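PDB 1Z5Z: helicase of the snf2/rad54 family from Sulfolobus solfataricus, which probably uses ATP hydrolysis to move along or remodel DNA, its C-terminal domain forming one half of a SWI2/SNF2 helicase-like motor core. Local coordinates for residues T31-A43 / R93-I105. Residues are numbered along the deposited sequence; the frame is centred on the assembly and turned at random.
Sequences TNVYCNLTPEQAA and RRSGKMIRTMEII
Val33 sets its CG1 methyl over the centre of the Arg100 guanidinium, 3.5 Å above the plane; the same methyl also reaches Ile104 CD1 on the next turn of the helix. A branched aliphatic suits a strand and offers a flat cation a greasy lid. Cys35, on the same face of the strand, lays SG 3.6 Å from Arg100 CG, a small thiol fitting where strand and helix come close. Asn36 contributes its backbone: its O receives a CA-H...O contact from Gly96 CA at 3.2 Å, an approach that a side chain at Gly96 would block. Thr38, N-cap of helix 39-55, forms a capping box with Gln41: its hydroxyl OG1 accepts from Gln41 N, and the Gln41 amide oxygen OE1 accepts from Thr38 N. Glu40 stretches out, CG anti to the backbone N (chi1 177°), into a side-on salt bridge: Arg94 NE gives Glu40 OE1 a nearly straight bond of 3.1 Å on the syn lone pair, and Arg94 NH1 reaches Glu40 OE2 at 2.7 Å, the two planes nearly coplanar. With an alanine here instead of Arg94, the Glu40 carboxylate would probably lose both bonds that fix its rotation, keeping Lys86, and the Gly87 and Glu89 carbonyls their donor. Gln41 OE1 also takes Gly96 N (3.0 Å, 175° at the hydrogen), joining the starts of two helices, the second capped by Ser95; its NE2 serves Ile78 O and a water that also accepts from Lys97 N. The contact ties edge strand 29-35 of a parallel sheet, consistent with a RecA-like helicase C-terminal domain, to helix 96-110; the axes of strand 31-35 and helix 96-105 run 128° apart. Strand 216-222 flanks the edge strand, Thr101 and Ile104 touch Ile188, and Met98 and Ile105 pack on helix 122-136.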
ATOM      1  N   THR A  31       7.498  10.836   6.175  1.00 65.68           N
ATOM      2  CA  THR A  31       6.246  11.502   6.475  1.00 59.56           C
ATOM      3  C   THR A  31       5.024  10.893   5.774  1.00 56.81           C
ATOM      4  O   THR A  31       5.114  10.338   4.674  1.00 55.93           O
ATOM      5  CB  THR A  31       6.314  13.014   6.080  1.00 58.85           C
ATOM      6  N   ASN A  32       3.870  11.028   6.418  1.00 52.87           N
ATOM      7  CA  ASN A  32       2.612  10.527   5.882  1.00 46.25           C
ATOM      8  C   ASN A  32       2.045  11.442   4.808  1.00 43.15           C
ATOM      9  O   ASN A  32       2.123  12.658   4.916  1.00 41.84           O
ATOM     10  CB  ASN A  32       1.592  10.388   7.009  1.00 45.80           C
ATOM     11  CG  ASN A  32       1.882   9.203   7.917  1.00 49.77           C
ATOM     12  OD1 ASN A  32       2.681   8.321   7.582  1.00 46.83           O
ATOM     13  ND2 ASN A  32       1.216   9.163   9.064  1.00 47.95           N
ATOM     14  N   VAL A  33       1.496  10.850   3.754  1.00 38.02           N
ATOM     15  CA  VAL A  33       0.864  11.605   2.688  1.00 35.98           C
ATOM     16  C   VAL A  33      -0.585  11.098   2.690  1.00 40.23           C
ATOM     17  O   VAL A  33      -0.855   9.940   2.352  1.00 37.54           O
ATOM     18  CB  VAL A  33       1.555  11.330   1.333  1.00 36.73           C
ATOM     19  CG1 VAL A  33       0.677  11.820   0.162  1.00 35.37           C
ATOM     20  CG2 VAL A  33       2.935  12.024   1.305  1.00 36.73           C
ATOM     21  N   TYR A  34      -1.513  11.950   3.126  1.00 38.70           N
ATOM     22  CA  TYR A  34      -2.931  11.579   3.203  1.00 39.69           C
ATOM     23  C   TYR A  34      -3.622  11.733   1.873  1.00 38.50           C
ATOM     24  O   TYR A  34      -3.573  12.781   1.227  1.00 39.30           O
ATOM     25  CB  TYR A  34      -3.631  12.404   4.270  1.00 35.70           C
ATOM     26  CG  TYR A  34      -3.019  12.137   5.617  1.00 37.62           C
ATOM     27  CD1 TYR A  34      -3.391  11.027   6.353  1.00 35.22           C
ATOM     28  CD2 TYR A  34      -1.992  12.956   6.116  1.00 38.95           C
ATOM     29  CE1 TYR A  34      -2.754  10.711   7.565  1.00 36.75           C
ATOM     30  CE2 TYR A  34      -1.349  12.659   7.325  1.00 36.18           C
ATOM     31  CZ  TYR A  34      -1.741  11.533   8.035  1.00 39.16           C
ATOM     32  OH  TYR A  34      -1.138  11.217   9.218  1.00 42.73           O
ATOM     33  N   CYS A  35      -4.266  10.658   1.467  1.00 34.58           N
ATOM     34  CA  CYS A  35      -4.919  10.618   0.188  1.00 34.22           C
ATOM     35  C   CYS A  35      -6.355  10.218   0.387  1.00 34.81           C
ATOM     36  O   CYS A  35      -6.644   9.186   0.987  1.00 36.44           O
ATOM     37  CB  CYS A  35      -4.246   9.574  -0.722  1.00 34.65           C
ATOM     38  SG  CYS A  35      -2.438   9.570  -0.789  1.00 33.87           S
ATOM     39  N   ASN A  36      -7.253  11.038  -0.149  1.00 36.78           N
ATOM     40  CA  ASN A  36      -8.678  10.799  -0.072  1.00 33.24           C
ATOM     41  C   ASN A  36      -9.040   9.740  -1.111  1.00 34.10           C
ATOM     42  O   ASN A  36      -8.470   9.702  -2.201  1.00 33.54           O
ATOM     43  CB  ASN A  36      -9.452  12.099  -0.389  1.00 36.85           C
ATOM     44  CG  ASN A  36      -9.120  13.226   0.586  1.00 37.83           C
ATOM     45  OD1 ASN A  36      -9.395  13.122   1.789  1.00 40.30           O
ATOM     46  ND2 ASN A  36      -8.500  14.287   0.082  1.00 35.58           N
ATOM     47  N   LEU A  37      -9.981   8.880  -0.753  1.00 33.68           N
ATOM     48  CA  LEU A  37     -10.462   7.864  -1.660  1.00 36.16           C
ATOM     49  C   LEU A  37     -11.354   8.593  -2.672  1.00 39.88           C
ATOM     50  O   LEU A  37     -11.920   9.649  -2.373  1.00 36.91           O
ATOM     51  CB  LEU A  37     -11.338   6.874  -0.905  1.00 36.25           C
ATOM     52  CG  LEU A  37     -10.665   5.917   0.072  1.00 33.00           C
ATOM     53  CD1 LEU A  37     -11.747   5.125   0.785  1.00 32.07           C
ATOM     54  CD2 LEU A  37      -9.704   4.988  -0.721  1.00 29.45           C
ATOM     55  N   THR A  38     -11.478   8.013  -3.853  1.00 36.82           N
ATOM     56  CA  THR A  38     -12.344   8.540  -4.885  1.00 37.76           C
ATOM     57  C   THR A  38     -13.754   8.031  -4.514  1.00 38.44           C
ATOM     58  O   THR A  38     -13.893   7.055  -3.779  1.00 38.04           O
ATOM     59  CB  THR A  38     -12.035   7.894  -6.221  1.00 37.24           C
ATOM     60  OG1 THR A  38     -12.215   6.484  -6.067  1.00 40.71           O
ATOM     61  CG2 THR A  38     -10.599   8.206  -6.699  1.00 37.82           C
ATOM     62  N   PRO A  39     -14.808   8.673  -5.028  1.00 39.07           N
ATOM     63  CA  PRO A  39     -16.169   8.219  -4.722  1.00 39.04           C
ATOM     64  C   PRO A  39     -16.340   6.709  -4.995  1.00 40.46           C
ATOM     65  O   PRO A  39     -16.949   5.982  -4.191  1.00 44.15           O
ATOM     66  CB  PRO A  39     -17.031   9.069  -5.658  1.00 38.97           C
ATOM     67  CG  PRO A  39     -16.311  10.338  -5.702  1.00 39.42           C
ATOM     68  CD  PRO A  39     -14.834   9.931  -5.804  1.00 38.65           C
ATOM     69  N   GLU A  40     -15.811   6.237  -6.126  1.00 40.18           N
ATOM     70  CA  GLU A  40     -15.913   4.830  -6.463  1.00 39.14           C
ATOM     71  C   GLU A  40     -15.259   4.018  -5.311  1.00 40.91           C
ATOM     72  O   GLU A  40     -15.885   3.119  -4.741  1.00 39.82           O
ATOM     73  CB  GLU A  40     -15.230   4.550  -7.812  1.00 39.75           C
ATOM     74  CG  GLU A  40     -15.217   3.040  -8.243  1.00 44.62           C
ATOM     75  CD  GLU A  40     -14.378   2.748  -9.514  1.00 44.69           C
ATOM     76  OE1 GLU A  40     -13.497   3.557  -9.873  1.00 47.68           O
ATOM     77  OE2 GLU A  40     -14.569   1.682 -10.149  1.00 49.44           O
ATOM     78  N   GLN A  41     -14.032   4.371  -4.935  1.00 39.15           N
ATOM     79  CA  GLN A  41     -13.335   3.661  -3.858  1.00 36.85           C
ATOM     80  C   GLN A  41     -14.084   3.673  -2.532  1.00 38.28           C
ATOM     81  O   GLN A  41     -14.135   2.652  -1.831  1.00 37.58           O
ATOM     82  CB  GLN A  41     -11.921   4.240  -3.638  1.00 32.48           C
ATOM     83  CG  GLN A  41     -10.910   3.915  -4.731  1.00 33.81           C
ATOM     84  CD  GLN A  41      -9.528   4.532  -4.469  1.00 38.49           C
ATOM     85  OE1 GLN A  41      -9.390   5.760  -4.329  1.00 34.72           O
ATOM     86  NE2 GLN A  41      -8.500   3.682  -4.396  1.00 31.60           N
ATOM     87  N   ALA A  42     -14.662   4.820  -2.178  1.00 35.91           N
ATOM     88  CA  ALA A  42     -15.380   4.941  -0.921  1.00 36.95           C
ATOM     89  C   ALA A  42     -16.605   4.051  -0.939  1.00 36.89           C
ATOM     90  O   ALA A  42     -16.940   3.409   0.066  1.00 36.04           O
ATOM     91  CB  ALA A  42     -15.777   6.401  -0.658  1.00 36.28           C
ATOM     92  N   ALA A  43     -17.267   3.979  -2.084  1.00 39.07           N
ATOM     93  CA  ALA A  43     -18.443   3.116  -2.170  1.00 41.61           C
ATOM     94  C   ALA A  43     -18.069   1.644  -2.028  1.00 39.86           C
ATOM     95  O   ALA A  43     -18.778   0.896  -1.373  1.00 42.48           O
ATOM     96  CB  ALA A  43     -19.164   3.324  -3.481  1.00 41.50           C
ATOM     97  N   ARG A  93      -6.825   8.300 -12.371  1.00 40.97           N
ATOM     98  CA  ARG A  93      -8.141   8.820 -11.968  1.00 42.36           C
ATOM     99  C   ARG A  93      -8.962   7.989 -10.993  1.00 40.57           C
ATOM    100  O   ARG A  93      -9.682   8.538 -10.154  1.00 38.93           O
ATOM    101  CB  ARG A  93      -9.012   9.082 -13.226  1.00 48.73           C
ATOM    102  CG  ARG A  93     -10.503   9.382 -12.977  1.00 58.31           C
ATOM    103  CD  ARG A  93     -11.256   9.657 -14.235  1.00 63.51           C
ATOM    104  NE  ARG A  93     -10.658   9.072 -15.450  1.00 66.27           N
ATOM    105  CZ  ARG A  93     -11.331   8.829 -16.568  1.00 71.43           C
ATOM    106  NH1 ARG A  93     -10.717   8.300 -17.575  1.00 74.83           N
ATOM    107  NH2 ARG A  93     -12.640   8.923 -16.609  1.00 74.31           N
ATOM    108  N   ARG A  94      -8.869   6.671 -11.088  1.00 38.40           N
ATOM    109  CA  ARG A  94      -9.644   5.806 -10.205  1.00 37.57           C
ATOM    110  C   ARG A  94      -9.041   5.618  -8.803  1.00 35.65           C
ATOM    111  O   ARG A  94      -9.683   5.056  -7.907  1.00 36.03           O
ATOM    112  CB  ARG A  94      -9.832   4.458 -10.882  1.00 36.00           C
ATOM    113  CG  ARG A  94     -10.548   4.584 -12.240  1.00 40.30           C
ATOM    114  CD  ARG A  94     -10.733   3.208 -12.864  1.00 38.84           C
ATOM    115  NE  ARG A  94     -11.604   2.375 -12.052  1.00 38.20           N
ATOM    116  CZ  ARG A  94     -11.784   1.075 -12.261  1.00 39.40           C
ATOM    117  NH1 ARG A  94     -12.606   0.381 -11.485  1.00 39.61           N
ATOM    118  NH2 ARG A  94     -11.124   0.477 -13.240  1.00 37.75           N
ATOM    119  N   SER A  95      -7.837   6.129  -8.597  1.00 35.12           N
ATOM    120  CA  SER A  95      -7.186   5.949  -7.304  1.00 32.35           C
ATOM    121  C   SER A  95      -6.656   7.220  -6.586  1.00 30.02           C
ATOM    122  O   SER A  95      -5.761   7.881  -7.066  1.00 31.06           O
ATOM    123  CB  SER A  95      -6.045   4.893  -7.477  1.00 29.08           C
ATOM    124  OG  SER A  95      -5.103   4.967  -6.400  1.00 30.39           O
ATOM    125  N   GLY A  96      -7.208   7.533  -5.419  1.00 34.39           N
ATOM    126  CA  GLY A  96      -6.705   8.674  -4.657  1.00 32.70           C
ATOM    127  C   GLY A  96      -5.187   8.616  -4.510  1.00 35.66           C
ATOM    128  O   GLY A  96      -4.524   9.645  -4.668  1.00 30.27           O
ATOM    129  N   LYS A  97      -4.640   7.415  -4.227  1.00 30.12           N
ATOM    130  CA  LYS A  97      -3.191   7.199  -4.073  1.00 28.94           C
ATOM    131  C   LYS A  97      -2.401   7.410  -5.355  1.00 28.54           C
ATOM    132  O   LYS A  97      -1.338   8.028  -5.343  1.00 30.65           O
ATOM    133  CB  LYS A  97      -2.892   5.763  -3.552  1.00 29.17           C
ATOM    134  CG  LYS A  97      -3.183   5.554  -2.066  1.00 26.39           C
ATOM    135  CD  LYS A  97      -2.554   4.237  -1.567  1.00 26.11           C
ATOM    136  CE  LYS A  97      -2.946   3.949  -0.143  1.00 26.26           C
ATOM    137  NZ  LYS A  97      -2.503   2.600   0.260  1.00 27.56           N
ATOM    138  N   MET A  98      -2.902   6.860  -6.458  1.00 28.61           N
ATOM    139  CA  MET A  98      -2.256   7.022  -7.756  1.00 29.13           C
ATOM    140  C   MET A  98      -2.238   8.515  -8.098  1.00 33.43           C
ATOM    141  O   MET A  98      -1.258   9.031  -8.620  1.00 33.14           O
ATOM    142  CB  MET A  98      -3.049   6.272  -8.835  1.00 31.11           C
ATOM    143  CG  MET A  98      -2.361   5.103  -9.517  1.00 34.34           C
ATOM    144  SD  MET A  98      -0.729   4.528  -8.977  1.00 36.08           S
ATOM    145  CE  MET A  98       0.182   5.511 -10.058  1.00 30.92           C
ATOM    146  N   ILE A  99      -3.328   9.210  -7.802  1.00 34.16           N
ATOM    147  CA  ILE A  99      -3.393  10.633  -8.102  1.00 37.28           C
ATOM    148  C   ILE A  99      -2.299  11.381  -7.338  1.00 37.06           C
ATOM    149  O   ILE A  99      -1.635  12.242  -7.909  1.00 34.50           O
ATOM    150  CB  ILE A  99      -4.786  11.199  -7.745  1.00 38.60           C
ATOM    151  CG1 ILE A  99      -5.802  10.751  -8.788  1.00 38.20           C
ATOM    152  CG2 ILE A  99      -4.741  12.747  -7.641  1.00 43.19           C
ATOM    153  CD1 ILE A  99      -7.258  10.790  -8.281  1.00 39.80           C
ATOM    154  N   ARG A 100      -2.107  11.069  -6.057  1.00 34.48           N
ATOM    155  CA  ARG A 100      -1.065  11.758  -5.317  1.00 36.18           C
ATOM    156  C   ARG A 100       0.308  11.286  -5.779  1.00 35.47           C
ATOM    157  O   ARG A 100       1.264  12.063  -5.769  1.00 33.94           O
ATOM    158  CB  ARG A 100      -1.189  11.524  -3.801  1.00 38.95           C
ATOM    159  CG  ARG A 100      -2.371  12.208  -3.171  1.00 47.76           C
ATOM    160  CD  ARG A 100      -2.147  13.711  -3.084  1.00 53.91           C
ATOM    161  NE  ARG A 100      -2.094  14.142  -1.692  1.00 59.25           N
ATOM    162  CZ  ARG A 100      -1.018  14.662  -1.108  1.00 60.69           C
ATOM    163  NH1 ARG A 100      -1.076  15.011   0.177  1.00 58.86           N
ATOM    164  NH2 ARG A 100       0.109  14.837  -1.808  1.00 57.82           N
ATOM    165  N   THR A 101       0.418  10.024  -6.187  1.00 33.40           N
ATOM    166  CA  THR A 101       1.710   9.517  -6.627  1.00 33.13           C
ATOM    167  C   THR A 101       2.261  10.271  -7.849  1.00 31.93           C
ATOM    168  O   THR A 101       3.452  10.593  -7.899  1.00 33.00           O
ATOM    169  CB  THR A 101       1.624   7.993  -6.910  1.00 31.75           C
ATOM    170  OG1 THR A 101       1.308   7.310  -5.677  1.00 29.70           O
ATOM    171  CG2 THR A 101       2.973   7.467  -7.483  1.00 26.16           C
ATOM    172  N   MET A 102       1.420  10.527  -8.845  1.00 31.93           N
ATOM    173  CA  MET A 102       1.879  11.268 -10.016  1.00 33.64           C
ATOM    174  C   MET A 102       2.279  12.701  -9.574  1.00 36.04           C
ATOM    175  O   MET A 102       3.201  13.270 -10.138  1.00 37.07           O
ATOM    176  CB  MET A 102       0.798  11.323 -11.094  1.00 31.56           C
ATOM    177  CG  MET A 102       0.357   9.926 -11.644  1.00 31.96           C
ATOM    178  SD  MET A 102       1.679   8.748 -11.942  1.00 41.29           S
ATOM    179  CE  MET A 102       2.525   9.549 -13.382  1.00 39.52           C
ATOM    180  N   GLU A 103       1.613  13.262  -8.564  1.00 36.08           N
ATOM    181  CA  GLU A 103       1.975  14.602  -8.100  1.00 40.34           C
ATOM    182  C   GLU A 103       3.340  14.554  -7.471  1.00 40.26           C
ATOM    183  O   GLU A 103       4.156  15.453  -7.694  1.00 40.20           O
ATOM    184  CB  GLU A 103       0.991  15.160  -7.067  1.00 39.14           C
ATOM    185  CG  GLU A 103      -0.455  15.125  -7.536  1.00 47.05           C
ATOM    186  CD  GLU A 103      -1.442  15.689  -6.516  1.00 46.71           C
ATOM    187  OE1 GLU A 103      -1.179  15.634  -5.297  1.00 48.89           O
ATOM    188  OE2 GLU A 103      -2.497  16.177  -6.957  1.00 52.67           O
ATOM    189  N   ILE A 104       3.609  13.505  -6.693  1.00 34.79           N
ATOM    190  CA  ILE A 104       4.910  13.398  -6.040  1.00 34.35           C
ATOM    191  C   ILE A 104       5.989  13.176  -7.086  1.00 35.66           C
ATOM    192  O   ILE A 104       7.077  13.756  -7.038  1.00 36.24           O
ATOM    193  CB  ILE A 104       4.951  12.224  -5.035  1.00 33.40           C
ATOM    194  CG1 ILE A 104       4.076  12.536  -3.808  1.00 36.69           C
ATOM    195  CG2 ILE A 104       6.383  11.945  -4.667  1.00 33.33           C
ATOM    196  CD1 ILE A 104       3.710  11.279  -2.935  1.00 36.55           C
ATOM    197  N   ILE A 105       5.681  12.308  -8.031  1.00 35.52           N
ATOM    198  CA  ILE A 105       6.614  12.021  -9.098  1.00 38.29           C
ATOM    199  C   ILE A 105       7.023  13.305  -9.871  1.00 40.40           C
ATOM    200  O   ILE A 105       8.211  13.547 -10.150  1.00 38.67           O
ATOM    201  CB  ILE A 105       5.992  10.969 -10.074  1.00 34.88           C
ATOM    202  CG1 ILE A 105       5.947   9.592  -9.376  1.00 38.00           C
ATOM    203  CG2 ILE A 105       6.825  10.868 -11.350  1.00 37.04           C
ATOM    204  CD1 ILE A 105       5.612   8.428 -10.330  1.00 37.50           C
TER
HETATM  205  O   HOH W   1      -6.435   5.310  -3.117  1.00 34.77           O